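Local coordinates for oxaloacetate acetyl hydrolase (Cryphonectria parasitica, PDB 3LYE), which is an enzyme of the phosphoenolpyruvate phosphomutase family, built on a TIM-barrel fold, here with calcium ions bound, at residues 26-31 against 44-49; 49-54 against 91-96. All coordinates share one frame; numbering follows the deposited sequence.

In the fold
Interaction 1 (26-31 against 44-49) and interaction 2 (49-54 against 91-96) follow each other along the chain and share Leu-49, their centres about 12 Å apart. Strands 27-32, 49-51 and 91-94 are successive neighbours in the parallel sheet of the TIM barrel. The first contact lies where the loop after helix 35-43 turns back into the sheet beside strand 27-32; the second pairs the strand that follows with 91-94. They meet directly: Pro-30 O lies 3.0 Å from Tyr-50 N, a probable hydrogen bond. Together they lead from a helix-to-strand turn near a neighbouring subunit, through the barrel wall, to a calcium ion held by Asp-94 and Asp-96.

Interaction 1: 26-31 against 44-49; sequences LIVCPG and LGFKSL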
loop_
_atom_site.group_PDB
_atom_site.type_symbol
_atom_site.label_atom_id
_atom_site.label_comp_id
_atom_site.label_asym_id
_atom_site.label_seq_id
_atom_site.Cartn_x
_atom_site.Cartn_y
_atom_site.Cartn_z
ATOM N N LEU A 26 -9.565 -22.210 -27.460
ATOM C CA LEU A 26 -10.197 -20.972 -26.994
ATOM C C LEU A 26 -9.767 -20.939 -25.530
ATOM O O LEU A 26 -10.115 -21.819 -24.759
ATOM C CB LEU A 26 -11.724 -21.013 -27.100
ATOM C CG LEU A 26 -12.387 -19.783 -26.465
ATOM C CD1 LEU A 26 -11.911 -18.519 -27.147
ATOM C CD2 LEU A 26 -13.874 -19.889 -26.504
ATOM N N ILE A 27 -9.041 -19.902 -25.145
ATOM C CA ILE A 27 -8.541 -19.765 -23.766
ATOM C C ILE A 27 -9.635 -19.097 -22.939
ATOM O O ILE A 27 -9.898 -17.917 -23.126
ATOM C CB ILE A 27 -7.201 -19.008 -23.773
ATOM C CG1 ILE A 27 -6.165 -19.700 -24.677
ATOM C CG2 ILE A 27 -6.646 -18.871 -22.358
ATOM C CD1 ILE A 27 -5.045 -18.769 -25.113
ATOM N N VAL A 28 -10.252 -19.862 -22.031
ATOM C CA VAL A 28 -11.355 -19.416 -21.203
ATOM C C VAL A 28 -10.818 -18.873 -19.891
ATOM O O VAL A 28 -10.209 -19.586 -19.106
ATOM C CB VAL A 28 -12.325 -20.599 -21.001
ATOM C CG1 VAL A 28 -13.373 -20.303 -19.966
ATOM C CG2 VAL A 28 -12.952 -21.020 -22.338
ATOM N N CYS A 29 -11.129 -17.608 -19.637
ATOM C CA CYS A 29 -10.654 -16.916 -18.451
ATOM C C CYS A 29 -11.744 -16.321 -17.615
ATOM O O CYS A 29 -12.292 -15.287 -17.966
ATOM C CB CYS A 29 -9.737 -15.762 -18.907
ATOM S SG CYS A 29 -8.421 -16.180 -20.078
ATOM N N PRO A 30 -12.028 -16.960 -16.500
ATOM C CA PRO A 30 -13.077 -16.387 -15.655
ATOM C C PRO A 30 -12.601 -15.098 -14.995
ATOM O O PRO A 30 -11.419 -14.987 -14.620
ATOM C CB PRO A 30 -13.274 -17.456 -14.579
ATOM C CG PRO A 30 -11.988 -18.189 -14.554
ATOM C CD PRO A 30 -11.512 -18.224 -15.980
ATOM N N GLY A 31 -13.511 -14.134 -14.876
ATOM C CA GLY A 31 -13.193 -12.880 -14.215
ATOM C C GLY A 31 -13.191 -13.055 -12.707
ATOM O O GLY A 31 -14.183 -13.401 -12.114
ATOM N N LEU A 44 -10.645 -25.161 -9.359
ATOM C CA LEU A 44 -11.427 -25.790 -10.420
ATOM C C LEU A 44 -10.659 -26.089 -11.678
ATOM O O LEU A 44 -11.204 -26.665 -12.615
ATOM C CB LEU A 44 -12.695 -24.963 -10.693
ATOM C CG LEU A 44 -13.647 -24.861 -9.487
ATOM C CD1 LEU A 44 -14.724 -23.812 -9.743
ATOM C CD2 LEU A 44 -14.249 -26.212 -9.118
ATOM N N GLY A 45 -9.388 -25.720 -11.716
ATOM C CA GLY A 45 -8.569 -26.002 -12.870
ATOM C C GLY A 45 -8.582 -25.136 -14.109
ATOM O O GLY A 45 -8.151 -25.569 -15.181
ATOM N N PHE A 46 -9.070 -23.914 -13.984
ATOM C CA PHE A 46 -9.086 -22.999 -15.117
ATOM C C PHE A 46 -7.628 -22.816 -15.546
ATOM O O PHE A 46 -6.738 -22.725 -14.712
ATOM C CB PHE A 46 -9.791 -21.710 -14.769
ATOM C CG PHE A 46 -11.297 -21.850 -14.801
ATOM C CD1 PHE A 46 -11.988 -21.672 -15.975
ATOM C CD2 PHE A 46 -12.004 -22.214 -13.681
ATOM C CE1 PHE A 46 -13.350 -21.817 -16.020
ATOM C CE2 PHE A 46 -13.358 -22.378 -13.750
ATOM C CZ PHE A 46 -14.026 -22.165 -14.921
ATOM N N LYS A 47 -7.421 -22.716 -16.850
ATOM C CA LYS A 47 -6.084 -22.603 -17.440
ATOM C C LYS A 47 -5.535 -21.218 -17.523
ATOM O O LYS A 47 -4.369 -21.049 -17.808
ATOM C CB LYS A 47 -6.083 -23.277 -18.836
ATOM C CG LYS A 47 -6.482 -24.788 -18.850
ATOM C CD LYS A 47 -5.745 -25.605 -17.747
ATOM C CE LYS A 47 -5.817 -27.144 -17.915
ATOM N NZ LYS A 47 -7.183 -27.715 -18.012
ATOM N N SER A 48 -6.381 -20.233 -17.294
ATOM C CA SER A 48 -6.017 -18.828 -17.312
ATOM C C SER A 48 -7.092 -18.089 -16.543
ATOM O O SER A 48 -8.247 -18.517 -16.512
ATOM C CB SER A 48 -5.931 -18.272 -18.735
ATOM O OG SER A 48 -5.432 -16.929 -18.684
ATOM N N LEU A 49 -6.708 -16.997 -15.910
ATOM C CA LEU A 49 -7.628 -16.179 -15.129
ATOM C C LEU A 49 -7.636 -14.770 -15.688
ATOM O O LEU A 49 -6.669 -14.360 -16.340
ATOM C CB LEU A 49 -7.169 -16.070 -13.670
ATOM C CG LEU A 49 -7.616 -17.164 -12.692
ATOM C CD1 LEU A 49 -7.651 -18.567 -13.158
ATOM C CD2 LEU A 49 -6.891 -17.043 -11.355
HETATM O O HOH W 1 -9.661 -22.279 -18.789
#
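Phe-46 packs its ring against Pro-30 after the chain leaves helix 35-43 through Gly-45 in a Schellman motif; the positive phi of Gly-45 (82°) suits glycine. With CG anti to the carbonyl carbon (chi1 -79°), the ring turns a face to the proline, whose CG stands over it, 3.9 Å from the ring centroid: a CH-pi contact offset toward the rim. Pro-30 CD reaches Phe-46 CD1 at 3.5 Å, and Val-28 CG1 approaches Phe-46 CE1 at 4.2 Å. Arg-266 of the second subunit packs on Phe-46, and its Leu-262 on Pro-30. At Lys-47 the backbone N donates a hydrogen bond to a water, which donates one to Val-28 O, while the side chain leads away, as suits a lysine. This is the return of a beta-alpha-beta crossover in the TIM barrel, where strand 27-32 and helix 35-43 lead into strand 49-51. The small side chain of Ser-48 fits beside Ile-27 and Cys-29, CB 3.7 Å from Ile-27 CG2 and OG 3.4 Å from Cys-29 SG; OG is hydrogen-bonded to Pro-90 O. Ser-48 O receives a CA-H...O contact from Cys-29 CA at 3.5 Å. Leu-49 comes alongside Cys-29 (CA atoms 4.6 Å apart) and packs on Ala-38 and Ala-41.

Interaction 2: 49-54 against 91-96; sequences LYMTGA and LIADMD. With CA (calcium ion), chain B.
Strands 49-51 and 91-94 pair in parallel as neighbouring staves of the TIM barrel, and a calcium site lies at the C-terminal end of strand 91-94 and in the loop that follows. Three backbone hydrogen bonds join them: Ile-92 N to Leu-49 O (2.9 Å), Met-51 N to Ile-92 O (2.8 Å) and Asp-94 N to Met-51 O (3.2 Å). Leu-49, Leu-91, Met-51 and Ala-93 share one face. There Leu-91, with CG anti to its backbone N (chi1 -178°), lays CD1 alongside Met-51 CB. Small Ala-93 meets Met-51 CB, and the flexible methionine chain packs on helix 71-82. Tyr-50 and Ile-92 occupy the other face, where the branched CG2 of Ile-92 lies 4.2 Å from Tyr-50 CD2. The tyrosine ring runs beside Asp-94, pointing the same way, its plane 32° from the carboxylate. The OH of Tyr-50 is hydrogen-bonded to His-121 and to a water that accepts from Gly-53 N and donates to Asp-94 OD2. Gly-53 begins the next helix, right after the N-cap Thr-52, whose OG1 accepts from Gly-55 N; at this backbone position a CB would crowd Asp-94 OD2, which suits glycine. Asp-94 divides its work: OD2 binds the calcium at 2.5 Å, while OD1 accepts from Asp-96 N at 2.7 Å, from above the carboxylate plane, forming an Asx turn. Asp-96 OD1 binds the ion at 2.4 Å, and the turn probably helps to place it; Asp-96 OD2 is hydrogen-bonded to Tyr-99 OH. Four waters, and a fifth modelled unusually close to the ion, accompany the two carboxylate oxygens. The two carboxylates would be expected to repel each other, and the calcium ion probably offsets much of that cost.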
loop_
_atom_site.group_PDB
_atom_site.type_symbol
_atom_site.label_atom_id
_atom_site.label_comp_id
_atom_site.label_asym_id
_atom_site.label_seq_id
_atom_site.Cartn_x
_atom_site.Cartn_y
_atom_site.Cartn_z
ATOM N N LEU A 49 -6.708 -16.997 -15.910
ATOM C CA LEU A 49 -7.628 -16.179 -15.129
ATOM C C LEU A 49 -7.636 -14.770 -15.688
ATOM O O LEU A 49 -6.669 -14.360 -16.340
ATOM C CB LEU A 49 -7.169 -16.070 -13.670
ATOM C CG LEU A 49 -7.616 -17.164 -12.692
ATOM C CD1 LEU A 49 -7.651 -18.567 -13.158
ATOM C CD2 LEU A 49 -6.891 -17.043 -11.355
ATOM N N TYR A 50 -8.707 -14.026 -15.422
ATOM C CA TYR A 50 -8.819 -12.649 -15.859
ATOM C C TYR A 50 -9.133 -11.780 -14.617
ATOM O O TYR A 50 -10.112 -12.038 -13.888
ATOM C CB TYR A 50 -9.954 -12.459 -16.878
ATOM C CG TYR A 50 -10.342 -11.030 -17.175
ATOM C CD1 TYR A 50 -11.648 -10.613 -17.093
ATOM C CD2 TYR A 50 -9.396 -10.110 -17.571
ATOM C CE1 TYR A 50 -11.977 -9.333 -17.360
ATOM C CE2 TYR A 50 -9.718 -8.830 -17.801
ATOM C CZ TYR A 50 -11.021 -8.449 -17.743
ATOM O OH TYR A 50 -11.350 -7.172 -18.052
ATOM N N MET A 51 -8.319 -10.780 -14.328
ATOM C CA MET A 51 -8.588 -9.888 -13.216
ATOM C C MET A 51 -9.330 -8.678 -13.738
ATOM O O MET A 51 -8.812 -7.873 -14.518
ATOM C CB MET A 51 -7.332 -9.386 -12.550
ATOM C CG MET A 51 -7.623 -8.547 -11.295
ATOM S SD MET A 51 -6.174 -7.725 -10.622
ATOM C CE MET A 51 -6.180 -6.198 -11.566
ATOM N N THR A 52 -10.546 -8.512 -13.243
ATOM C CA THR A 52 -11.395 -7.422 -13.662
ATOM C C THR A 52 -11.122 -6.114 -12.958
ATOM O O THR A 52 -10.765 -6.065 -11.796
ATOM C CB THR A 52 -12.878 -7.779 -13.472
ATOM O OG1 THR A 52 -13.184 -7.669 -12.089
ATOM C CG2 THR A 52 -13.166 -9.150 -13.947
ATOM N N GLY A 53 -11.335 -5.021 -13.676
ATOM C CA GLY A 53 -11.169 -3.689 -13.118
ATOM C C GLY A 53 -12.359 -3.331 -12.224
ATOM O O GLY A 53 -12.194 -2.783 -11.134
ATOM N N ALA A 54 -13.575 -3.608 -12.685
ATOM C CA ALA A 54 -14.767 -3.303 -11.898
ATOM C C ALA A 54 -14.740 -4.092 -10.607
ATOM O O ALA A 54 -15.133 -3.588 -9.578
ATOM C CB ALA A 54 -16.042 -3.612 -12.675
ATOM N N LEU A 91 -2.343 -15.007 -15.689
ATOM C CA LEU A 91 -3.301 -13.989 -15.402
ATOM C C LEU A 91 -3.315 -12.848 -16.448
ATOM O O LEU A 91 -2.261 -12.284 -16.753
ATOM C CB LEU A 91 -2.969 -13.292 -14.042
ATOM C CG LEU A 91 -3.991 -12.214 -13.626
ATOM C CD1 LEU A 91 -5.388 -12.779 -13.373
ATOM C CD2 LEU A 91 -3.461 -11.417 -12.426
ATOM N N ILE A 92 -4.483 -12.611 -17.049
ATOM C CA ILE A 92 -4.681 -11.481 -17.935
ATOM C C ILE A 92 -5.343 -10.433 -17.013
ATOM O O ILE A 92 -6.311 -10.783 -16.311
ATOM C CB ILE A 92 -5.599 -11.765 -19.109
ATOM C CG1 ILE A 92 -4.920 -12.767 -20.038
ATOM C CG2 ILE A 92 -5.928 -10.457 -19.857
ATOM C CD1 ILE A 92 -5.809 -13.269 -21.152
ATOM N N ALA A 93 -4.862 -9.187 -16.997
ATOM C CA ALA A 93 -5.439 -8.157 -16.170
ATOM C C ALA A 93 -5.829 -6.931 -16.955
ATOM O O ALA A 93 -5.193 -6.578 -17.937
ATOM C CB ALA A 93 -4.459 -7.728 -15.095
ATOM N N ASP A 94 -6.930 -6.320 -16.542
ATOM C CA ASP A 94 -7.343 -5.070 -17.129
ATOM C C ASP A 94 -6.263 -4.033 -16.799
ATOM O O ASP A 94 -5.733 -4.055 -15.673
ATOM C CB ASP A 94 -8.639 -4.647 -16.400
ATOM C CG ASP A 94 -9.323 -3.417 -16.959
ATOM O OD1 ASP A 94 -8.798 -2.774 -17.893
ATOM O OD2 ASP A 94 -10.438 -3.117 -16.434
ATOM N N MET A 95 -5.853 -3.218 -17.774
ATOM C CA MET A 95 -4.927 -2.128 -17.509
ATOM C C MET A 95 -5.578 -0.786 -17.922
ATOM O O MET A 95 -4.918 0.237 -18.045
ATOM C CB MET A 95 -3.504 -2.288 -18.029
ATOM C CG MET A 95 -3.358 -2.262 -19.525
ATOM S SD MET A 95 -1.629 -2.213 -20.079
ATOM C CE MET A 95 -1.263 -0.496 -19.773
ATOM N N ASP A 96 -6.892 -0.824 -18.162
ATOM C CA ASP A 96 -7.641 0.374 -18.489
ATOM C C ASP A 96 -6.944 1.186 -19.603
ATOM O O ASP A 96 -6.731 0.627 -20.679
ATOM C CB ASP A 96 -7.885 1.152 -17.191
ATOM C CG ASP A 96 -8.740 0.388 -16.235
ATOM O OD1 ASP A 96 -9.931 0.302 -16.502
ATOM O OD2 ASP A 96 -8.221 -0.171 -15.258
HETATM CA CA CA B . -11.807 -1.095 -16.950
HETATM O O HOH W 2 -12.292 -5.341 -16.343
HETATM O O HOH W 3 -10.992 -1.774 -19.069
HETATM O O HOH W 4 -12.271 0.847 -18.397
HETATM O O HOH W 5 -12.124 -0.944 -14.653
HETATM O O HOH W 6 -14.161 -0.180 -16.796
HETATM O O HOH W 7 -12.788 -2.803 -17.249
#